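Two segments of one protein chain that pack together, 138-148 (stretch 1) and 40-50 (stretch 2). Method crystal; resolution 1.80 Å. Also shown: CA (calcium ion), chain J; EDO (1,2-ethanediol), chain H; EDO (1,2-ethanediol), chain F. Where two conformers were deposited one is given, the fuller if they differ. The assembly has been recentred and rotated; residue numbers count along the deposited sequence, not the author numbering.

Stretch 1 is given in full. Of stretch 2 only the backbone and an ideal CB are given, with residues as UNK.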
ATOM      1  N   CYS A 138       2.754  25.476   6.988  1.00 21.12           N
ATOM      2  CA  CYS A 138       1.762  25.515   8.053  1.00 20.99           C
ATOM      3  C   CYS A 138       1.605  24.128   8.685  1.00 21.60           C
ATOM      4  O   CYS A 138       0.509  23.702   9.058  1.00 21.00           O
ATOM      5  CB  CYS A 138       0.443  26.072   7.515  1.00 23.12           C
ATOM      6  SG  CYS A 138       0.633  27.736   6.815  1.00 24.46           S
ATOM      7  N   VAL A 139       2.738  23.443   8.808  1.00 22.37           N
ATOM      8  CA  VAL A 139       2.820  22.140   9.449  1.00 22.15           C
ATOM      9  C   VAL A 139       3.219  22.370  10.902  1.00 20.75           C
ATOM     10  O   VAL A 139       3.765  23.427  11.243  1.00 21.16           O
ATOM     11  CB  VAL A 139       3.825  21.204   8.742  1.00 22.89           C
ATOM     12  CG1 VAL A 139       3.376  20.920   7.311  1.00 22.49           C
ATOM     13  CG2 VAL A 139       5.237  21.783   8.747  1.00 23.22           C
ATOM     14  N   TYR A 140       2.929  21.393  11.755  1.00 19.99           N
ATOM     15  CA  TYR A 140       3.173  21.529  13.186  1.00 19.71           C
ATOM     16  C   TYR A 140       4.562  21.038  13.564  1.00 20.26           C
ATOM     17  O   TYR A 140       4.870  19.854  13.447  1.00 19.02           O
ATOM     18  CB  TYR A 140       2.108  20.786  13.987  1.00 20.90           C
ATOM     19  CG  TYR A 140       0.689  21.195  13.649  1.00 20.44           C
ATOM     20  CD1 TYR A 140       0.356  22.528  13.410  1.00 20.72           C
ATOM     21  CD2 TYR A 140      -0.321  20.246  13.572  1.00 18.75           C
ATOM     22  CE1 TYR A 140      -0.939  22.899  13.108  1.00 20.64           C
ATOM     23  CE2 TYR A 140      -1.623  20.610  13.273  1.00 18.86           C
ATOM     24  CZ  TYR A 140      -1.928  21.929  13.036  1.00 19.88           C
ATOM     25  OH  TYR A 140      -3.220  22.290  12.729  1.00 18.22           O
ATOM     26  N   GLN A 141       5.395  21.971  14.017  1.00 20.77           N
ATOM     27  CA  GLN A 141       6.764  21.678  14.397  1.00 21.09           C
ATOM     28  C   GLN A 141       6.848  20.572  15.461  1.00 20.17           C
ATOM     29  O   GLN A 141       7.704  19.689  15.358  1.00 22.13           O
ATOM     30  CB  GLN A 141       7.463  22.962  14.871  1.00 22.50           C
ATOM     31  CG  GLN A 141       8.843  22.763  15.476  1.00 22.61           C
ATOM     32  CD  GLN A 141       9.869  22.232  14.486  1.00 24.29           C
ATOM     33  OE1 GLN A 141       9.823  22.533  13.290  1.00 24.90           O
ATOM     34  NE2 GLN A 141      10.815  21.455  14.988  1.00 25.07           N
ATOM     35  N   PRO A 142       5.956  20.598  16.473  1.00 19.25           N
ATOM     36  CA  PRO A 142       5.987  19.498  17.437  1.00 19.57           C
ATOM     37  C   PRO A 142       5.703  18.127  16.813  1.00 18.07           C
ATOM     38  O   PRO A 142       6.242  17.118  17.271  1.00 17.57           O
ATOM     39  CB  PRO A 142       4.900  19.884  18.450  1.00 20.50           C
ATOM     40  CG  PRO A 142       4.807  21.365  18.344  1.00 20.86           C
ATOM     41  CD  PRO A 142       5.020  21.652  16.889  1.00 19.50           C
HETATM   42  N   MSE A 143       4.888  18.082  15.765  1.00 17.53           N
HETATM   43  CA  MSE A 143       4.602  16.814  15.097  1.00 19.03           C
HETATM   44  C   MSE A 143       5.764  16.400  14.229  1.00 19.42           C
HETATM   45  O   MSE A 143       6.033  15.216  14.089  1.00 19.89           O
HETATM   46  CB  MSE A 143       3.298  16.881  14.294  1.00 17.92           C
HETATM   47  CG  MSE A 143       2.099  17.185  15.193  1.00 20.26           C
HETATM   48 SE   MSE A 143       1.764  15.748  16.512  1.00 23.65          SE
HETATM   49  CE  MSE A 143       1.057  14.425  15.239  1.00 21.35           C
ATOM     50  N   LEU A 144       6.475  17.356  13.638  1.00 19.03           N
ATOM     51  CA  LEU A 144       7.708  17.023  12.915  1.00 20.39           C
ATOM     52  C   LEU A 144       8.725  16.367  13.857  1.00 20.56           C
ATOM     53  O   LEU A 144       9.399  15.400  13.495  1.00 21.15           O
ATOM     54  CB  LEU A 144       8.328  18.260  12.283  1.00 20.98           C
ATOM     55  CG  LEU A 144       7.513  19.028  11.241  1.00 22.14           C
ATOM     56  CD1 LEU A 144       8.375  20.150  10.674  1.00 22.92           C
ATOM     57  CD2 LEU A 144       7.008  18.107  10.143  1.00 21.84           C
ATOM     58  N   GLU A 145       8.832  16.905  15.064  1.00 20.39           N
ATOM     59  CA  GLU A 145       9.686  16.316  16.095  1.00 22.07           C
ATOM     60  C   GLU A 145       9.233  14.905  16.465  1.00 21.18           C
ATOM     61  O   GLU A 145      10.056  14.002  16.602  1.00 21.19           O
ATOM     62  CB  GLU A 145       9.720  17.206  17.337  1.00 22.85           C
ATOM     63  CG  GLU A 145      10.441  18.518  17.098  1.00 22.33           C
ATOM     64  CD  GLU A 145      10.256  19.521  18.214  1.00 24.10           C
ATOM     65  OE1 GLU A 145       9.746  19.139  19.298  1.00 24.26           O
ATOM     66  OE2 GLU A 145      10.632  20.696  18.003  1.00 23.35           O
ATOM     67  N   LEU A 146       7.924  14.719  16.612  1.00 21.63           N
ATOM     68  CA  LEU A 146       7.375  13.409  16.953  1.00 19.91           C
ATOM     69  C   LEU A 146       7.664  12.387  15.861  1.00 18.73           C
ATOM     70  O   LEU A 146       8.092  11.276  16.154  1.00 18.14           O
ATOM     71  CB  LEU A 146       5.869  13.506  17.225  1.00 18.94           C
ATOM     72  CG  LEU A 146       5.150  12.189  17.525  1.00 20.02           C
ATOM     73  CD1 LEU A 146       5.780  11.461  18.713  1.00 20.34           C
ATOM     74  CD2 LEU A 146       3.687  12.479  17.794  1.00 19.37           C
ATOM     75  N   LEU A 147       7.445  12.767  14.605  1.00 19.13           N
ATOM     76  CA  LEU A 147       7.773  11.890  13.473  1.00 19.37           C
ATOM     77  C   LEU A 147       9.247  11.444  13.486  1.00 18.53           C
ATOM     78  O   LEU A 147       9.539  10.257  13.337  1.00 19.30           O
ATOM     79  CB  LEU A 147       7.454  12.583  12.149  1.00 20.78           C
ATOM     80  CG  LEU A 147       5.969  12.734  11.810  1.00 20.89           C
ATOM     81  CD1 LEU A 147       5.809  13.733  10.677  1.00 19.59           C
ATOM     82  CD2 LEU A 147       5.340  11.395  11.450  1.00 21.17           C
ATOM     83  N   ALA A 148      10.161  12.393  13.677  1.00 19.16           N
ATOM     84  CA  ALA A 148      11.595  12.088  13.726  1.00 23.16           C
ATOM     85  C   ALA A 148      11.941  11.166  14.897  1.00 21.95           C
ATOM     86  O   ALA A 148      12.716  10.221  14.748  1.00 22.16           O
ATOM     87  CB  ALA A 148      12.413  13.377  13.820  1.00 25.52           C
ATOM     88  N   UNK A  40       0.309   5.389  12.610  1.00 17.56           N
ATOM     89  CA  UNK A  40      -0.503   6.070  11.606  1.00 16.69           C
ATOM     90  C   UNK A  40      -0.957   7.444  12.090  1.00 17.95           C
ATOM     91  O   UNK A  40      -1.394   7.607  13.234  1.00 21.10           O
ATOM     92  CB  UNK A  40      -1.719   5.216  11.243  1.00 16.69           C
ATOM     93  N   UNK A  41      -0.846   8.421  11.197  1.00 16.87           N
ATOM     94  CA  UNK A  41      -1.249   9.798  11.450  1.00 18.30           C
ATOM     95  C   UNK A  41      -2.280  10.233  10.419  1.00 18.47           C
ATOM     96  O   UNK A  41      -2.096  10.020   9.223  1.00 17.35           O
ATOM     97  CB  UNK A  41      -0.038  10.732  11.426  1.00 18.30           C
ATOM     98  N   UNK A  42      -3.341  10.891  10.868  1.00 18.83           N
ATOM     99  CA  UNK A  42      -4.111  11.728   9.959  1.00 19.71           C
ATOM    100  C   UNK A  42      -3.216  12.900   9.527  1.00 19.41           C
ATOM    101  O   UNK A  42      -2.201  13.190  10.182  1.00 18.88           O
ATOM    102  CB  UNK A  42      -5.401  12.222  10.617  1.00 19.71           C
ATOM    103  N   UNK A  43      -3.582  13.564   8.434  1.00 20.51           N
ATOM    104  CA  UNK A  43      -2.848  14.739   7.963  1.00 21.21           C
ATOM    105  C   UNK A  43      -3.546  16.047   8.360  1.00 20.20           C
ATOM    106  O   UNK A  43      -3.095  16.747   9.265  1.00 19.13           O
ATOM    107  CB  UNK A  43      -2.684  14.677   6.443  1.00 21.21           C
ATOM    108  N   UNK A  44      -4.659  16.356   7.697  1.00 21.03           N
ATOM    109  CA  UNK A  44      -5.409  17.593   7.967  1.00 20.49           C
ATOM    110  C   UNK A  44      -5.753  17.693   9.455  1.00 19.43           C
ATOM    111  O   UNK A  44      -6.396  16.810   9.989  1.00 22.21           O
ATOM    112  CB  UNK A  44      -6.685  17.645   7.125  1.00 20.49           C
ATOM    113  N   UNK A  45      -5.310  18.758  10.116  1.00 18.53           N
ATOM    114  CA  UNK A  45      -5.645  19.004  11.515  1.00 18.83           C
ATOM    115  C   UNK A  45      -4.817  18.221  12.518  1.00 18.30           C
ATOM    116  O   UNK A  45      -4.956  18.422  13.725  1.00 18.70           O
ATOM    117  CB  UNK A  45      -7.124  18.684  11.742  1.00 18.83           C
ATOM    118  N   UNK A  46      -3.968  17.321  12.023  1.00 16.59           N
ATOM    119  CA  UNK A  46      -3.131  16.481  12.868  1.00 17.99           C
ATOM    120  C   UNK A  46      -1.651  16.827  12.648  1.00 19.70           C
ATOM    121  O   UNK A  46      -0.920  17.035  13.615  1.00 20.34           O
ATOM    122  CB  UNK A  46      -3.389  15.001  12.578  1.00 17.99           C
ATOM    123  N   UNK A  47      -1.226  16.878  11.386  1.00 19.31           N
ATOM    124  CA  UNK A  47       0.142  17.256  11.011  1.00 19.25           C
ATOM    125  C   UNK A  47       0.248  18.697  10.505  1.00 19.50           C
ATOM    126  O   UNK A  47       1.327  19.293  10.546  1.00 19.65           O
ATOM    127  CB  UNK A  47       0.664  16.302   9.935  1.00 19.25           C
ATOM    128  N   UNK A  48      -0.852  19.243   9.991  1.00 19.28           N
ATOM    129  CA  UNK A  48      -0.862  20.606   9.479  1.00 20.04           C
ATOM    130  C   UNK A  48      -2.247  21.239   9.571  1.00 19.58           C
ATOM    131  O   UNK A  48      -3.225  20.573   9.900  1.00 19.34           O
ATOM    132  CB  UNK A  48      -0.376  20.624   8.028  1.00 20.04           C
ATOM    133  N   UNK A  49      -2.312  22.522   9.255  0.50 18.64           N
ATOM    134  CA  UNK A  49      -3.510  23.319   9.453  0.50 18.79           C
ATOM    135  C   UNK A  49      -4.629  22.984   8.454  0.50 19.14           C
ATOM    136  O   UNK A  49      -4.362  22.776   7.275  0.50 19.67           O
ATOM    137  CB  UNK A  49      -3.154  24.804   9.350  0.50 18.79           C
ATOM    138  N   UNK A  50      -5.874  22.959   8.938  1.00 20.94           N
ATOM    139  CA  UNK A  50      -7.059  22.654   8.109  1.00 22.00           C
ATOM    140  C   UNK A  50      -8.138  23.746   8.196  1.00 22.66           C
ATOM    141  O   UNK A  50      -9.293  23.509   7.842  1.00 23.79           O
ATOM    142  CB  UNK A  50      -7.659  21.313   8.536  1.00 22.00           C
TER
HETATM  143 CA    CA J 409      -8.342  15.386  10.486  1.00 55.54          CA
HETATM  144  C1  EDO H 407     -10.051  15.647   4.423  1.00 45.13           C
HETATM  145  O1  EDO H 407      -9.232  15.462   5.588  1.00 39.85           O
HETATM  146  C2  EDO H 407     -11.460  15.128   4.682  1.00 47.62           C
HETATM  147  O2  EDO H 407     -11.402  13.886   5.395  1.00 49.82           O
HETATM  148  C1  EDO F 405      12.784  17.475  12.647  1.00 53.79           C
HETATM  149  O1  EDO F 405      13.295  17.076  13.920  1.00 53.89           O
HETATM  150  C2  EDO F 405      12.043  18.793  12.800  1.00 49.92           C
HETATM  151  O2  EDO F 405      12.927  19.775  13.356  1.00 42.69           O

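Position 40 lies on a strand, and no atom of stretch 1 comes within 5.5 Å of its ideal CB. The contact therefore sets no preference, although extended backbone is congenial to beta-branched residues; the residue is Thr40.

At position 41 the CA-to-CB bond points toward stretch 1, but the nearest atoms, CD2 of Leu147 and CE of Met143, each lie 5.4 Å from the ideal CB. A small side chain would stop short of this apolar helix surface, whereas Leu, Met or an aromatic could reach it. Phe41 does so with chi1 in m. Its ring receives Leu147 over one face, CD2 of Leu147 standing 3.9 Å from the centroid of the Phe41 ring in a CH-pi contact. Met143 and Leu146 meet the ring's edge, the closer approach being 3.5 Å from Met143 CE to Phe41 CE2.

Positions 42, 43 and 44 have nothing of stretch 1 near their CB atoms. The calcium ion beside this loop makes an acidic residue attractive at 42, and Asp42 binds it through OD2 at 2.3 Å. At 43 CB points away and the contact sets no demand; since the O of this position accepts hydrogen bonds from the N atoms of 46 and 47, a turn-forming residue such as Asn, Asp, Ser or Gly would suit. It is Asn43. At 44 the backbone O binds calcium and CB points away from stretch 1, which leaves the choice open to several polar residues; Asp44 is found, its OD1 accepting a hydrogen bond from the side chain at 48.

Position 45 has phi 80°, a value that by itself favours glycine, with Asn or Asp as possible alternatives. It is Gly45.

At 46 CB points away from stretch 1, although the ideal CB is 5.2 Å from Met143 CE; a small or branched side chain would suit. Thr46 brings CG2 to 4.0 Å from Met143 CE. Its backbone O, near the edge of the Tyr140 ring, has no hydrogen-bonding partner.

Position 47 also directs CB away, yet Met143 CB is only 5.1 Å from the ideal CB, and a flexible apolar chain could turn back toward the helix. Leu, Met or Ile are reasonable. Leu47, with chi angles m and t, places CD2 3.8 Å from Met143 CE and 4.2 Å from Leu147 CD1. Its backbone O accepts a 2.9 Å hydrogen bond from Tyr140 N, part of the single bridge between Val139 and position 48.

At 48 the ideal CB is already 3.4 Å from Cys138 O and 3.8 Å from Val139 CA, but the bond points away overall, so even a large residue can extend past the contact. Trp48 packs CB against Val139 CG1 at 3.8 Å, while its NE1 donates to Asp44 OD1 at 2.8 Å.

Position 49 points sideways, its ideal CB 3.8 Å from Cys138 O and 4.2 Å from Tyr140 OH, which suits a modest side chain such as Ala, Ser or Cys. Cys49 also donates its backbone N to Cys138 O at 3.1 Å.

Position 50 is clear of stretch 1, and many residues would serve. Glu50 OE1 accepts from a calcium-bound water.

Stretch 2 40-50: TFDNDGTLWCE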
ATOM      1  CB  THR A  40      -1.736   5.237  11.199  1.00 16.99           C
ATOM      2  OG1 THR A  40      -2.494   4.878  12.362  1.00 17.69           O
ATOM      3  CG2 THR A  40      -1.320   3.998  10.450  1.00 17.48           C
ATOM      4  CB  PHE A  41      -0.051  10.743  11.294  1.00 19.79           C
ATOM      5  CG  PHE A  41       1.029  10.543  12.317  1.00 19.57           C
ATOM      6  CD1 PHE A  41       2.003   9.570  12.140  1.00 20.98           C
ATOM      7  CD2 PHE A  41       1.089  11.345  13.445  1.00 21.73           C
ATOM      8  CE1 PHE A  41       3.000   9.388  13.084  1.00 21.79           C
ATOM      9  CE2 PHE A  41       2.086  11.164  14.394  1.00 24.45           C
ATOM     10  CZ  PHE A  41       3.042  10.188  14.208  1.00 22.41           C
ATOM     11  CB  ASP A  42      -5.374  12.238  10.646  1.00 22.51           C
ATOM     12  CG  ASP A  42      -6.413  12.761   9.670  1.00 28.17           C
ATOM     13  OD1 ASP A  42      -6.261  12.644   8.439  1.00 27.07           O
ATOM     14  OD2 ASP A  42      -7.413  13.296  10.154  1.00 41.59           O
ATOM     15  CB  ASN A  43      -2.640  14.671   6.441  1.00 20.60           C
ATOM     16  CG  ASN A  43      -1.740  15.787   5.919  1.00 21.69           C
ATOM     17  OD1 ASN A  43      -0.801  16.219   6.596  1.00 21.50           O
ATOM     18  ND2 ASN A  43      -2.023  16.256   4.712  1.00 20.53           N
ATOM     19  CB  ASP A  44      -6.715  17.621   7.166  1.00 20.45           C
ATOM     20  CG  ASP A  44      -6.500  17.635   5.661  1.00 24.17           C
ATOM     21  OD1 ASP A  44      -5.465  18.144   5.175  1.00 25.35           O
ATOM     22  OD2 ASP A  44      -7.396  17.139   4.954  1.00 30.67           O
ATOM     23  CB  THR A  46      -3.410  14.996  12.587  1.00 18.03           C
ATOM     24  OG1 THR A  46      -4.737  14.675  13.030  1.00 19.48           O
ATOM     25  CG2 THR A  46      -2.416  14.093  13.308  1.00 17.98           C
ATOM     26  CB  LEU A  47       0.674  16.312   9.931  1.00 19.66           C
ATOM     27  CG  LEU A  47       0.849  14.840  10.316  1.00 19.81           C
ATOM     28  CD1 LEU A  47       1.384  14.021   9.154  1.00 18.83           C
ATOM     29  CD2 LEU A  47       1.780  14.704  11.518  1.00 20.09           C
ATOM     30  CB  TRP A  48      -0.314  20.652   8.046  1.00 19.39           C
ATOM     31  CG  TRP A  48      -1.221  20.154   6.956  1.00 19.80           C
ATOM     32  CD1 TRP A  48      -2.327  19.359   7.086  1.00 19.05           C
ATOM     33  CD2 TRP A  48      -1.066  20.392   5.550  1.00 19.90           C
ATOM     34  NE1 TRP A  48      -2.873  19.107   5.853  1.00 20.20           N
ATOM     35  CE2 TRP A  48      -2.116  19.723   4.895  1.00 19.49           C
ATOM     36  CE3 TRP A  48      -0.137  21.102   4.784  1.00 19.96           C
ATOM     37  CZ2 TRP A  48      -2.266  19.751   3.515  1.00 20.92           C
ATOM     38  CZ3 TRP A  48      -0.293  21.129   3.408  1.00 20.39           C
ATOM     39  CH2 TRP A  48      -1.350  20.463   2.791  1.00 20.79           C
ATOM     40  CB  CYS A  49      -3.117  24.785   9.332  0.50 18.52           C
ATOM     41  SG  CYS A  49      -4.424  25.931   9.749  0.50 17.21           S
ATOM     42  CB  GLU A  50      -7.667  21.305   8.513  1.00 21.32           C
ATOM     43  CG  GLU A  50      -8.207  21.295   9.931  1.00 22.42           C
ATOM     44  CD  GLU A  50      -8.752  19.961  10.377  1.00 23.15           C
ATOM     45  OE1 GLU A  50      -8.968  19.066   9.531  1.00 24.01           O
ATOM     46  OE2 GLU A  50      -8.964  19.817  11.600  1.00 22.95           O
TER
HETATM   47  O   HOH W   1      -9.871  16.605   9.754  1.00 35.48           O
HETATM   48  O   HOH W   2      -9.959  13.080  10.423  1.00 53.20           O
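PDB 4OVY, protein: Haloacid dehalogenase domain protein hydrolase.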